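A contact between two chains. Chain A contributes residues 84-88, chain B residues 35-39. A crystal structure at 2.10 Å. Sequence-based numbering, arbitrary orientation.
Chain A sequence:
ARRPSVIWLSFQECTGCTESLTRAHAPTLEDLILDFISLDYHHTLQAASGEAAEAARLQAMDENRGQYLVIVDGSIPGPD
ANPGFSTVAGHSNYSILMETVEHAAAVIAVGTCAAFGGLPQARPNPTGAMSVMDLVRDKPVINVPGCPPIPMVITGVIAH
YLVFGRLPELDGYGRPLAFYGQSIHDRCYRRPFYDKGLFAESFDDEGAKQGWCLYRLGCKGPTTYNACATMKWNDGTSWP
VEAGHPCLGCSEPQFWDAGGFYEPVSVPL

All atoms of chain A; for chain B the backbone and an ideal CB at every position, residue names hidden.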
# COMPACT_ATOMS: atom_id res chain seq x y z
N GLY A 84 -15.09 18.79 -2.97
CA GLY A 84 -14.83 17.99 -1.76
C GLY A 84 -14.51 16.49 -1.90
O GLY A 84 -14.01 15.86 -0.96
N PHE A 85 -14.75 15.92 -3.09
CA PHE A 85 -14.32 14.52 -3.32
C PHE A 85 -12.81 14.26 -3.08
O PHE A 85 -12.44 13.21 -2.58
CB PHE A 85 -14.64 14.06 -4.75
CG PHE A 85 -16.13 13.85 -5.04
CD1 PHE A 85 -16.67 14.25 -6.28
CD2 PHE A 85 -17.00 13.32 -4.09
CE1 PHE A 85 -18.06 14.08 -6.56
CE2 PHE A 85 -18.37 13.14 -4.35
CZ PHE A 85 -18.90 13.50 -5.59
N SER A 86 -11.93 15.21 -3.39
CA SER A 86 -10.49 14.93 -3.16
C SER A 86 -9.83 16.28 -2.97
O SER A 86 -9.86 17.12 -3.88
CB SER A 86 -9.88 14.26 -4.40
OG SER A 86 -8.53 13.79 -4.17
N THR A 87 -9.27 16.53 -1.79
CA THR A 87 -8.65 17.85 -1.51
C THR A 87 -7.33 17.56 -0.79
O THR A 87 -7.10 16.42 -0.26
CB THR A 87 -9.59 18.66 -0.53
OG1 THR A 87 -9.67 17.92 0.68
CG2 THR A 87 -11.02 18.78 -1.11
N VAL A 88 -6.45 18.56 -0.81
CA VAL A 88 -5.21 18.54 -0.02
C VAL A 88 -5.10 19.91 0.61
O VAL A 88 -5.32 20.90 -0.08
CB VAL A 88 -3.93 18.31 -0.91
CG1 VAL A 88 -2.67 18.37 -0.04
CG2 VAL A 88 -4.00 16.94 -1.63
N UNK B 35 -10.12 11.69 6.43
CA UNK B 35 -9.66 11.19 5.10
C UNK B 35 -10.25 12.09 4.01
O UNK B 35 -11.46 12.30 3.99
CB UNK B 35 -10.08 9.74 4.87
N UNK B 36 -9.41 12.65 3.13
CA UNK B 36 -9.86 13.75 2.28
C UNK B 36 -9.79 13.33 0.81
O UNK B 36 -9.72 14.21 -0.06
CB UNK B 36 -9.02 15.00 2.52
N UNK B 37 -9.92 12.02 0.52
CA UNK B 37 -10.06 11.58 -0.89
C UNK B 37 -10.94 10.34 -0.92
O UNK B 37 -10.81 9.44 -0.05
CB UNK B 37 -8.70 11.29 -1.53
N UNK B 38 -11.86 10.28 -1.89
CA UNK B 38 -12.68 9.08 -2.05
C UNK B 38 -12.70 8.71 -3.55
O UNK B 38 -12.57 9.64 -4.42
CB UNK B 38 -14.10 9.30 -1.51
N UNK B 39 -12.85 7.42 -3.85
CA UNK B 39 -13.05 6.90 -5.22
C UNK B 39 -14.38 6.14 -5.43
O UNK B 39 -14.95 6.16 -6.54
CB UNK B 39 -11.89 5.97 -5.57

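Position 35 lies out of reach of the chain A stretch. Its backbone angles, phi -87° and psi 126°, are open to almost any residue, and an ideal CB would find no atom of chain A within 5.5 Å, so this contact places no demand on the side chain. The deposited residue is Gly35(B).

Position 36 is more restrictive. Its CA-to-CB bond points sideways, and the ideal CB sits 3.5 Å from Thr87(A) OG1, leaving little room for a bulky group on that side. Its carbonyl O already accepts a hydrogen bond from Thr87(A) N at 2.9 Å, a pairing that leaves Thr87(A) O close by, without a donor from the backbone of this stretch. A short side chain with a hydrogen-bond donor would suit: serine or threonine by a hydroxyl, asparagine perhaps by its amide. The residue is Thr36(B). With chi1 in the p well, its OG1 donates to Thr87(A) O over 2.9 Å, so the same threonine binds Thr87(A) through both backbone and side chain. A water adds a further link, donating to Gly84(A) O (2.7 Å from the water O) and to Thr36(B) O (3.3 Å), while accepting from Thr87(A) OG1 (3.2 Å).

Position 37 pairs with Ser86(A) in a single beta bridge, their CA atoms 4.1 Å apart. The hydrogen bonds of the bridge are made by the flanking positions, through the O of 36 and the N of 38, and its own CA lies 3.3 Å from Phe85(A) O in a CA-H...O contact. Its CA-to-CB bond points sideways. Ser86(A) OG lies 3.6 Å from the ideal CB, so the first side-chain atoms must pass close to it; a flexible chain such as methionine, glutamine or lysine could do so, and a beta-branched residue is not ruled out. Met37(B) is found. Its CG approaches Ser86(A) OG to 3.0 Å, a tight contact, and beyond it the chain, with chi2 and chi3 both m, leads away from the stretch.

At position 38 the backbone N donates to Phe85(A) O at 3.1 Å, which any residue but proline could do. The CA-to-CB bond points sideways, and the ideal CB lies 4.4 Å from Phe85(A) O; the ring of Phe85(A) offers an apolar surface nearby. Valine, isoleucine or leucine would each be reasonable, beta-branched residues being well matched to phi -134° and psi 151°. The residue is Val38(B), whose CG1 packs obliquely against the ring, 4.0 Å from Phe85(A) CD2.

Position 39 points away, with nothing of chain A within 5.5 Å of its ideal CB, so many residues would fit. Arg39(B) makes no contact here; its guanidinium is hydrogen-bonded elsewhere in the structure.

Chain B 35-39: GTMVR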
# COMPACT_ATOMS: atom_id res chain seq x y z
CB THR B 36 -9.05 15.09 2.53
OG1 THR B 36 -7.69 14.89 2.08
CG2 THR B 36 -8.98 15.48 4.07
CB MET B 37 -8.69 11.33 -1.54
CG MET B 37 -8.74 10.98 -3.05
SD MET B 37 -9.13 9.22 -3.40
CE MET B 37 -7.49 8.41 -3.23
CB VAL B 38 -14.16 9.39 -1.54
CG1 VAL B 38 -14.76 10.51 -2.34
CG2 VAL B 38 -15.05 8.10 -1.56
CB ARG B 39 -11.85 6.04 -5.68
CG ARG B 39 -10.58 6.87 -5.80
CD ARG B 39 -9.28 6.07 -5.82
NE ARG B 39 -9.13 5.33 -4.56
CZ ARG B 39 -8.36 4.26 -4.39
NH1 ARG B 39 -7.68 3.75 -5.43
NH2 ARG B 39 -8.35 3.64 -3.20
O HOH W 1 -12.21 16.06 1.05
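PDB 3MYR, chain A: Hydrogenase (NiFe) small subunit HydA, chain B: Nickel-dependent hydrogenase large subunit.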